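Local coordinates for protein C-domain type II peptide synthetase (Streptomyces globisporus, PDB 4ZNM) that is a condensation-type domain of a peptide synthetase, a member of the CoA-acyltransferase-like superfamily built from two related alpha-beta lobes, at residues Ala223-Leu228 and Pro355-Ser360; Phe273-Val278 and Ala324-Val329; Glu286-Val291 and Pro315-Leu320. All blocks are in the same frame, centred on the assembly; numbering follows the deposited sequence.

Contact 1 of 3, residues Ala223-Leu228 and Pro355-Ser360; sequences ARIIGL and PELMAS
A type I beta turn running from E356 to A359 lies against the extended lead-in to edge strand 227-229, with I225 and L357 at the middle of the join. I225 N donates to L357 O at 2.9 Å, arriving in the plane of the carbonyl. That oxygen also accepts from a water molecule at 2.7 Å, so two donors hold it. The same water donates to I225 O and accepts from S360 N, tying the residue just past the turn to the approach of the strand, while the turn itself is closed by A359 N bonding to E356 O.

Next to these bonds the branched residues mesh. L357 CB leaves its backbone away from the partner segment, yet with CG anti to the backbone N (chi1 -173°) the branch comes back, and CG settles 3.8 Å from I225 CG1. Its CD1 reaches on to A223 CB at 4.1 Å, a small methyl that leaves room for the leucine.

R224 works on the outer side. Its chain is bent at chi2 (-80°), and its CD lies 3.1 Å from E356 O. The guanidinium then lies flat over E356 CB, which sits 3.4 Å from the plane, over its centre, and NH1 donates to A223 O from above that carbonyl's plane. A long chain with a flat, charged end suits this exposed position: CD packs on the turn while NH1 is satisfied by A223 O. G227, lacking a side chain, lets its CA pass close to S360 CB.

Beyond the contact, I225 also packs on T290 and P292 of strand 288-295 and L357 on P315 of strand 312-319, while L228 pairs through its backbone with Q367 of strand 366-373.

Contact 2 of 3, residues Phe273-Val278 and Ala324-Val329; sequences FAAYQV and ASFREV
F326 pushes the edge of its ring into helix 268-284 beside A274 and A275, and here the contact is tight. Ring atom CE1 stops 3.7 Å from A275 N, which lies in the plane of the ring at its rim. A274 CB meets the same CE1 obliquely at 3.9 Å. That methyl is shared, because V329 CG1 touches it as well, at 3.9 Å, so A274 fits into the notch between phenylalanine and valine. Alanine suits both positions: with nothing beyond CB, the helix backbone can come near enough for an aromatic edge to reach a peptide nitrogen. F326 CB does not itself point at the partner helix; CG anti to the backbone N (chi1 177°) starts the ring on its way there.

One turn further along helix 268-284 the fit relaxes. V278 CG2 comes to the ring edge near CD1 at 4.1 Å, the two side chains crossing at about a right angle, and it meets V329 CG2 at 4.2 Å. Here, within the condensation domain, helix 268-284 packs against the start of helix 326-335 through buried apolar groups.

F326 and V329 lie on the first turn of helix 326-335, which opens with S325 as its N-cap. S325 OG accepts from E328 N at 3.1 Å, satisfying an amide whose backbone bond to S325 O is weak. Away from helix 268-284, R327 and E328 are polar and partly exposed: E328 OE1 takes the amide of A324 from above the carboxylate plane, and R327 forms a salt bridge with D457. On the buried side helix 435-454 closes in, with A452 against F326 and L449 and Y445 against A275.

Contact 3 of 3, residues Glu286-Val291 and Pro315-Leu320; sequences ELDITV and PLRTDL
D288 and R317 lie on the same face of an antiparallel pair of strands and meet diagonally, because D288 is paired with D319 and R317 with T290. Their salt bridge adds a side-chain link to the backbone bonds. R317, extended from CG to NE, offers the side of its guanidinium: NE donates to D288 OD1 at 2.9 Å on the syn side, and NH2 donates to OD2 at 3.0 Å from above the carboxylate plane. The two flat groups are 39° apart, so the grip is twisted. The remaining nitrogen, NH1, is taken by Q221 O. T290 OG1 rests on the methylene part of R317, 3.2 Å from CG.

Backbone groups are satisfied in pairs. I289 and T318 exchange both bonds, with T318 N to I289 O at 2.9 Å; V291 and L316 do likewise, though L316 N comes to V291 O from above the carbonyl plane. L320 N adds a bond to L287 O past the last bridge. Other polar atoms find partners beyond the two strands: the buried T318 OG1 with T336 OG1, D319 OD1 with S321 OG, and R317 O with R219 NH2 and T336 OG1.

On the face of I289, V291 and L316, I289 CD1 meets CD2 of L320, which follows the strand, at 4.0 Å; branched apolar chains suit this buried side. This is a two-stranded antiparallel ribbon of strands 288-295 and 312-319, joined by a long connection rather than a tight hairpin turn.

In the fold
Contact 3 lies between the other two: its centre is about 11 Å from each of theirs, which are about 21 Å apart. On one side, I226 N of contact 1 makes a probable hydrogen bond of 2.9 Å to T290 O, and A223 CB packs on R317 CZ. On the other, helix 268-284 of contact 2 lays F273 CZ 3.8 Å from L316 CD1, with Q277 against I289 and T318. The chain nests them: contact 3 falls inside the loop closed by contact 2, and that inside the loop closed by contact 1. None of their residues belongs to the sodium site of S130, E133 and P135.

Contact 1 of 3, residues Ala223-Leu228 and Pro355-Ser360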
loop_
_atom_site.group_PDB
_atom_site.type_symbol
_atom_site.label_atom_id
_atom_site.label_comp_id
_atom_site.label_asym_id
_atom_site.label_seq_id
_atom_site.Cartn_x
_atom_site.Cartn_y
_atom_site.Cartn_z
ATOM N N ALA A 223 -17.994 18.200 5.139
ATOM C CA ALA A 223 -17.611 16.827 5.304
ATOM C C ALA A 223 -16.495 16.693 6.353
ATOM O O ALA A 223 -15.608 17.554 6.476
ATOM C CB ALA A 223 -17.164 16.247 3.999
ATOM N N ARG A 224 -16.533 15.576 7.075
ATOM C CA ARG A 224 -15.491 15.210 8.003
ATOM C C ARG A 224 -15.195 13.738 7.763
ATOM O O ARG A 224 -16.106 12.924 7.823
ATOM C CB ARG A 224 -15.925 15.451 9.452
ATOM C CG ARG A 224 -16.268 16.908 9.793
ATOM C CD ARG A 224 -15.018 17.743 10.042
ATOM N NE ARG A 224 -15.327 19.070 10.572
ATOM C CZ ARG A 224 -15.832 20.074 9.853
ATOM N NH1 ARG A 224 -16.116 19.916 8.564
ATOM N NH2 ARG A 224 -16.062 21.242 10.429
ATOM N N ILE A 225 -13.935 13.403 7.481
ATOM C CA ILE A 225 -13.526 12.002 7.407
ATOM C C ILE A 225 -14.013 11.305 8.679
ATOM O O ILE A 225 -13.856 11.830 9.763
ATOM C CB ILE A 225 -12.015 11.839 7.241
ATOM C CG1 ILE A 225 -11.583 12.321 5.848
ATOM C CG2 ILE A 225 -11.629 10.383 7.399
ATOM C CD1 ILE A 225 -10.067 12.520 5.698
ATOM N N ILE A 226 -14.572 10.110 8.537
ATOM C CA ILE A 226 -15.122 9.390 9.669
ATOM C C ILE A 226 -13.972 8.857 10.537
ATOM O O ILE A 226 -12.991 8.285 10.029
ATOM C CB ILE A 226 -16.078 8.261 9.189
ATOM C CG1 ILE A 226 -16.907 7.699 10.333
ATOM C CG2 ILE A 226 -15.334 7.145 8.591
ATOM C CD1 ILE A 226 -18.301 7.347 9.891
ATOM N N GLY A 227 -14.092 9.097 11.841
ATOM C CA GLY A 227 -13.134 8.607 12.825
ATOM C C GLY A 227 -13.559 7.323 13.515
ATOM O O GLY A 227 -14.745 7.092 13.748
ATOM N N LEU A 228 -12.582 6.463 13.803
ATOM C CA LEU A 228 -12.799 5.274 14.634
ATOM C C LEU A 228 -12.376 5.544 16.071
ATOM O O LEU A 228 -11.266 6.037 16.312
ATOM C CB LEU A 228 -12.000 4.089 14.096
ATOM C CG LEU A 228 -12.315 3.645 12.674
ATOM C CD1 LEU A 228 -11.384 2.495 12.329
ATOM C CD2 LEU A 228 -13.788 3.245 12.562
ATOM N N PRO A 355 -10.273 22.715 4.827
ATOM C CA PRO A 355 -9.293 22.573 5.907
ATOM C C PRO A 355 -9.777 21.883 7.180
ATOM O O PRO A 355 -8.915 21.614 8.024
ATOM C CB PRO A 355 -8.880 24.023 6.198
ATOM C CG PRO A 355 -10.015 24.841 5.752
ATOM C CD PRO A 355 -10.580 24.121 4.550
ATOM N N GLU A 356 -11.069 21.570 7.308
ATOM C CA GLU A 356 -11.567 20.879 8.507
ATOM C C GLU A 356 -11.820 19.383 8.243
ATOM O O GLU A 356 -12.226 18.654 9.142
ATOM C CB GLU A 356 -12.855 21.537 9.032
ATOM C CG GLU A 356 -12.748 23.029 9.404
ATOM C CD GLU A 356 -11.745 23.328 10.511
ATOM O OE1 GLU A 356 -11.425 22.420 11.302
ATOM O OE2 GLU A 356 -11.271 24.480 10.594
ATOM N N LEU A 357 -11.578 18.937 7.015
ATOM C CA LEU A 357 -11.842 17.558 6.623
ATOM C C LEU A 357 -11.275 16.513 7.602
ATOM O O LEU A 357 -11.878 15.449 7.805
ATOM C CB LEU A 357 -11.270 17.290 5.225
ATOM C CG LEU A 357 -11.620 15.920 4.629
ATOM C CD1 LEU A 357 -13.130 15.848 4.325
ATOM C CD2 LEU A 357 -10.804 15.659 3.388
HETATM N N MSE A 358 -10.113 16.789 8.195
HETATM C CA MSE A 358 -9.459 15.766 8.997
HETATM C C MSE A 358 -9.596 16.013 10.484
HETATM O O MSE A 358 -8.851 15.436 11.268
HETATM C CB MSE A 358 -7.968 15.684 8.669
HETATM C CG MSE A 358 -7.600 15.207 7.264
HETATM SE SE MSE A 358 -5.662 15.269 7.122
HETATM C CE MSE A 358 -5.549 17.226 7.171
ATOM N N ALA A 359 -10.520 16.863 10.897
ATOM C CA ALA A 359 -10.590 17.228 12.323
ATOM C C ALA A 359 -10.773 16.046 13.307
ATOM O O ALA A 359 -10.827 16.271 14.509
ATOM C CB ALA A 359 -11.684 18.221 12.529
ATOM N N SER A 360 -10.864 14.819 12.786
ATOM C CA SER A 360 -10.887 13.609 13.620
ATOM C C SER A 360 -9.672 12.695 13.372
ATOM O O SER A 360 -9.709 11.479 13.605
ATOM C CB SER A 360 -12.180 12.834 13.396
ATOM O OG SER A 360 -13.144 13.247 14.346
HETATM O O HOH W 1 -12.342 14.231 10.115
#

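Contact 2 of 3, residues Phe273-Val278 and Ala324-Val329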
loop_
_atom_site.group_PDB
_atom_site.type_symbol
_atom_site.label_atom_id
_atom_site.label_comp_id
_atom_site.label_asym_id
_atom_site.label_seq_id
_atom_site.Cartn_x
_atom_site.Cartn_y
_atom_site.Cartn_z
ATOM N N PHE A 273 -15.520 -1.872 -0.829
ATOM C CA PHE A 273 -15.589 -0.543 -0.227
ATOM C C PHE A 273 -17.006 -0.254 0.245
ATOM O O PHE A 273 -17.202 0.177 1.380
ATOM C CB PHE A 273 -15.120 0.555 -1.213
ATOM C CG PHE A 273 -15.019 1.928 -0.580
ATOM C CD1 PHE A 273 -13.925 2.269 0.186
ATOM C CD2 PHE A 273 -16.000 2.862 -0.752
ATOM C CE1 PHE A 273 -13.823 3.522 0.770
ATOM C CE2 PHE A 273 -15.907 4.117 -0.168
ATOM C CZ PHE A 273 -14.821 4.439 0.591
ATOM N N ALA A 274 -17.999 -0.501 -0.611
ATOM C CA ALA A 274 -19.413 -0.388 -0.196
ATOM C C ALA A 274 -19.702 -1.136 1.088
ATOM O O ALA A 274 -20.393 -0.617 1.971
ATOM C CB ALA A 274 -20.344 -0.903 -1.291
ATOM N N ALA A 275 -19.229 -2.384 1.179
ATOM C CA ALA A 275 -19.451 -3.178 2.385
ATOM C C ALA A 275 -18.804 -2.495 3.599
ATOM O O ALA A 275 -19.315 -2.584 4.721
ATOM C CB ALA A 275 -18.907 -4.578 2.228
ATOM N N TYR A 276 -17.671 -1.842 3.388
ATOM C CA TYR A 276 -17.004 -1.118 4.496
ATOM C C TYR A 276 -17.883 0.038 4.975
ATOM O O TYR A 276 -18.012 0.306 6.178
ATOM C CB TYR A 276 -15.634 -0.600 4.064
ATOM C CG TYR A 276 -14.822 -0.045 5.200
ATOM C CD1 TYR A 276 -14.600 -0.804 6.331
ATOM C CD2 TYR A 276 -14.283 1.232 5.145
ATOM C CE1 TYR A 276 -13.869 -0.323 7.374
ATOM C CE2 TYR A 276 -13.519 1.722 6.195
ATOM C CZ TYR A 276 -13.310 0.921 7.297
ATOM O OH TYR A 276 -12.573 1.349 8.369
ATOM N N GLN A 277 -18.507 0.712 4.026
ATOM C CA GLN A 277 -19.394 1.814 4.370
ATOM C C GLN A 277 -20.574 1.314 5.165
ATOM O O GLN A 277 -20.990 1.947 6.163
ATOM C CB GLN A 277 -19.860 2.535 3.117
ATOM C CG GLN A 277 -18.725 3.205 2.411
ATOM C CD GLN A 277 -19.172 4.089 1.288
ATOM O OE1 GLN A 277 -19.407 5.282 1.474
ATOM N NE2 GLN A 277 -19.277 3.519 0.109
ATOM N N VAL A 278 -21.118 0.179 4.743
ATOM C CA VAL A 278 -22.220 -0.436 5.471
ATOM C C VAL A 278 -21.761 -0.752 6.893
ATOM O O VAL A 278 -22.478 -0.497 7.859
ATOM C CB VAL A 278 -22.761 -1.689 4.751
ATOM C CG1 VAL A 278 -23.802 -2.406 5.580
ATOM C CG2 VAL A 278 -23.421 -1.297 3.452
ATOM N N ALA A 324 -32.045 1.548 -0.123
ATOM C CA ALA A 324 -32.998 0.471 0.110
ATOM C C ALA A 324 -32.307 -0.887 0.080
ATOM O O ALA A 324 -32.877 -1.888 0.472
ATOM C CB ALA A 324 -34.121 0.526 -0.928
ATOM N N SER A 325 -31.067 -0.931 -0.373
ATOM C CA SER A 325 -30.409 -2.219 -0.528
ATOM C C SER A 325 -28.917 -2.042 -0.575
ATOM O O SER A 325 -28.419 -0.955 -0.827
ATOM C CB SER A 325 -30.866 -2.893 -1.816
ATOM O OG SER A 325 -30.433 -2.105 -2.915
ATOM N N PHE A 326 -28.194 -3.127 -0.368
ATOM C CA PHE A 326 -26.769 -3.088 -0.585
ATOM C C PHE A 326 -26.481 -2.662 -2.026
ATOM O O PHE A 326 -25.567 -1.885 -2.285
ATOM C CB PHE A 326 -26.159 -4.445 -0.294
ATOM C CG PHE A 326 -24.695 -4.496 -0.567
ATOM C CD1 PHE A 326 -23.818 -3.819 0.255
ATOM C CD2 PHE A 326 -24.192 -5.191 -1.637
ATOM C CE1 PHE A 326 -22.481 -3.837 0.023
ATOM C CE2 PHE A 326 -22.831 -5.213 -1.867
ATOM C CZ PHE A 326 -21.985 -4.522 -1.028
ATOM N N ARG A 327 -27.262 -3.172 -2.977
ATOM C CA ARG A 327 -26.995 -2.841 -4.372
ATOM C C ARG A 327 -26.973 -1.337 -4.589
ATOM O O ARG A 327 -26.137 -0.816 -5.339
ATOM C CB ARG A 327 -28.025 -3.487 -5.305
ATOM C CG ARG A 327 -27.733 -3.232 -6.788
ATOM C CD ARG A 327 -28.745 -3.876 -7.688
ATOM N NE ARG A 327 -28.854 -5.314 -7.446
ATOM C CZ ARG A 327 -27.972 -6.212 -7.879
ATOM N NH1 ARG A 327 -26.903 -5.828 -8.572
ATOM N NH2 ARG A 327 -28.165 -7.492 -7.605
ATOM N N GLU A 328 -27.872 -0.624 -3.926
ATOM C CA GLU A 328 -27.899 0.832 -4.061
ATOM C C GLU A 328 -26.663 1.472 -3.412
ATOM O O GLU A 328 -26.150 2.470 -3.910
ATOM C CB GLU A 328 -29.188 1.411 -3.455
ATOM C CG GLU A 328 -30.386 1.179 -4.326
ATOM C CD GLU A 328 -31.710 1.694 -3.736
ATOM O OE1 GLU A 328 -31.701 2.535 -2.804
ATOM O OE2 GLU A 328 -32.771 1.234 -4.223
ATOM N N VAL A 329 -26.160 0.906 -2.318
ATOM C CA VAL A 329 -24.912 1.429 -1.734
ATOM C C VAL A 329 -23.774 1.323 -2.765
ATOM O O VAL A 329 -22.991 2.268 -2.957
ATOM C CB VAL A 329 -24.521 0.703 -0.434
ATOM C CG1 VAL A 329 -23.220 1.273 0.117
ATOM C CG2 VAL A 329 -25.594 0.884 0.642
#

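Contact 3 of 3, residues Glu286-Val291 and Pro315-Leu320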
loop_
_atom_site.group_PDB
_atom_site.type_symbol
_atom_site.label_atom_id
_atom_site.label_comp_id
_atom_site.label_asym_id
_atom_site.label_seq_id
_atom_site.Cartn_x
_atom_site.Cartn_y
_atom_site.Cartn_z
ATOM N N GLU A 286 -23.599 6.803 11.426
ATOM C CA GLU A 286 -23.566 7.803 10.356
ATOM C C GLU A 286 -24.121 7.295 8.999
ATOM O O GLU A 286 -24.005 6.129 8.670
ATOM C CB GLU A 286 -22.140 8.288 10.147
ATOM C CG GLU A 286 -21.569 9.057 11.325
ATOM C CD GLU A 286 -22.209 10.419 11.464
ATOM O OE1 GLU A 286 -21.986 11.259 10.560
ATOM O OE2 GLU A 286 -22.939 10.644 12.462
ATOM N N LEU A 287 -24.699 8.212 8.227
ATOM C CA LEU A 287 -25.202 7.945 6.884
ATOM C C LEU A 287 -24.430 8.750 5.844
ATOM O O LEU A 287 -24.285 8.313 4.705
ATOM C CB LEU A 287 -26.697 8.274 6.806
ATOM C CG LEU A 287 -27.582 7.202 7.462
ATOM C CD1 LEU A 287 -28.991 7.723 7.678
ATOM C CD2 LEU A 287 -27.610 5.912 6.632
ATOM N N ASP A 288 -23.949 9.929 6.246
ATOM C CA ASP A 288 -23.057 10.753 5.439
ATOM C C ASP A 288 -21.644 10.306 5.758
ATOM O O ASP A 288 -21.096 10.635 6.819
ATOM C CB ASP A 288 -23.269 12.252 5.731
ATOM C CG ASP A 288 -22.135 13.132 5.211
ATOM O OD1 ASP A 288 -21.517 12.786 4.185
ATOM O OD2 ASP A 288 -21.846 14.178 5.842
ATOM N N ILE A 289 -21.050 9.547 4.836
ATOM C CA ILE A 289 -19.836 8.813 5.130
ATOM C C ILE A 289 -18.688 9.223 4.226
ATOM O O ILE A 289 -18.730 9.029 3.000
ATOM C CB ILE A 289 -20.106 7.303 5.027
ATOM C CG1 ILE A 289 -21.068 6.890 6.151
ATOM C CG2 ILE A 289 -18.813 6.516 5.104
ATOM C CD1 ILE A 289 -21.299 5.409 6.230
ATOM N N THR A 290 -17.647 9.771 4.832
ATOM C CA THR A 290 -16.456 10.099 4.079
ATOM C C THR A 290 -15.278 9.243 4.564
ATOM O O THR A 290 -14.864 9.334 5.719
ATOM C CB THR A 290 -16.080 11.602 4.207
ATOM O OG1 THR A 290 -17.149 12.424 3.734
ATOM C CG2 THR A 290 -14.844 11.904 3.408
ATOM N N VAL A 291 -14.734 8.459 3.650
ATOM C CA VAL A 291 -13.619 7.535 3.922
ATOM C C VAL A 291 -12.593 7.703 2.815
ATOM O O VAL A 291 -12.936 7.669 1.641
ATOM C CB VAL A 291 -14.085 6.069 4.021
ATOM C CG1 VAL A 291 -12.876 5.109 4.218
ATOM C CG2 VAL A 291 -15.039 5.908 5.176
ATOM N N PRO A 315 -10.305 11.424 -0.897
ATOM C CA PRO A 315 -11.493 11.239 -0.050
ATOM C C PRO A 315 -12.745 10.890 -0.849
ATOM O O PRO A 315 -13.039 11.512 -1.872
ATOM C CB PRO A 315 -11.631 12.586 0.662
ATOM C CG PRO A 315 -10.851 13.556 -0.155
ATOM C CD PRO A 315 -9.783 12.798 -0.850
ATOM N N LEU A 316 -13.458 9.874 -0.369
ATOM C CA LEU A 316 -14.667 9.362 -1.024
ATOM C C LEU A 316 -15.847 9.616 -0.114
ATOM O O LEU A 316 -15.945 8.994 0.941
ATOM C CB LEU A 316 -14.541 7.858 -1.313
ATOM C CG LEU A 316 -13.358 7.478 -2.193
ATOM C CD1 LEU A 316 -13.279 6.004 -2.465
ATOM C CD2 LEU A 316 -13.374 8.234 -3.496
ATOM N N ARG A 317 -16.717 10.540 -0.513
ATOM C CA ARG A 317 -17.890 10.882 0.282
ATOM C C ARG A 317 -19.152 10.359 -0.355
ATOM O O ARG A 317 -19.466 10.740 -1.464
ATOM C CB ARG A 317 -18.020 12.382 0.435
ATOM C CG ARG A 317 -19.203 12.796 1.292
ATOM C CD ARG A 317 -19.271 14.294 1.428
ATOM N NE ARG A 317 -20.180 14.723 2.498
ATOM C CZ ARG A 317 -20.559 15.981 2.697
ATOM N NH1 ARG A 317 -20.141 16.947 1.895
ATOM N NH2 ARG A 317 -21.334 16.288 3.714
ATOM N N THR A 318 -19.886 9.521 0.374
ATOM C CA THR A 318 -21.138 8.956 -0.125
ATOM C C THR A 318 -22.247 9.113 0.897
ATOM O O THR A 318 -22.037 8.930 2.108
ATOM C CB THR A 318 -20.983 7.462 -0.453
ATOM O OG1 THR A 318 -19.846 7.288 -1.290
ATOM C CG2 THR A 318 -22.213 6.917 -1.188
ATOM N N ASP A 319 -23.429 9.436 0.395
ATOM C CA ASP A 319 -24.617 9.601 1.224
ATOM C C ASP A 319 -25.452 8.357 1.130
ATOM O O ASP A 319 -25.988 8.059 0.066
ATOM C CB ASP A 319 -25.431 10.800 0.772
ATOM C CG ASP A 319 -26.649 11.051 1.664
ATOM O OD1 ASP A 319 -26.787 10.376 2.707
ATOM O OD2 ASP A 319 -27.456 11.935 1.318
ATOM N N LEU A 320 -25.544 7.637 2.236
ATOM C CA LEU A 320 -26.221 6.351 2.295
ATOM C C LEU A 320 -27.674 6.514 2.726
ATOM O O LEU A 320 -28.398 5.522 2.867
ATOM C CB LEU A 320 -25.525 5.415 3.277
ATOM C CG LEU A 320 -24.391 4.533 2.736
ATOM C CD1 LEU A 320 -23.225 5.355 2.206
ATOM C CD2 LEU A 320 -23.946 3.618 3.846
#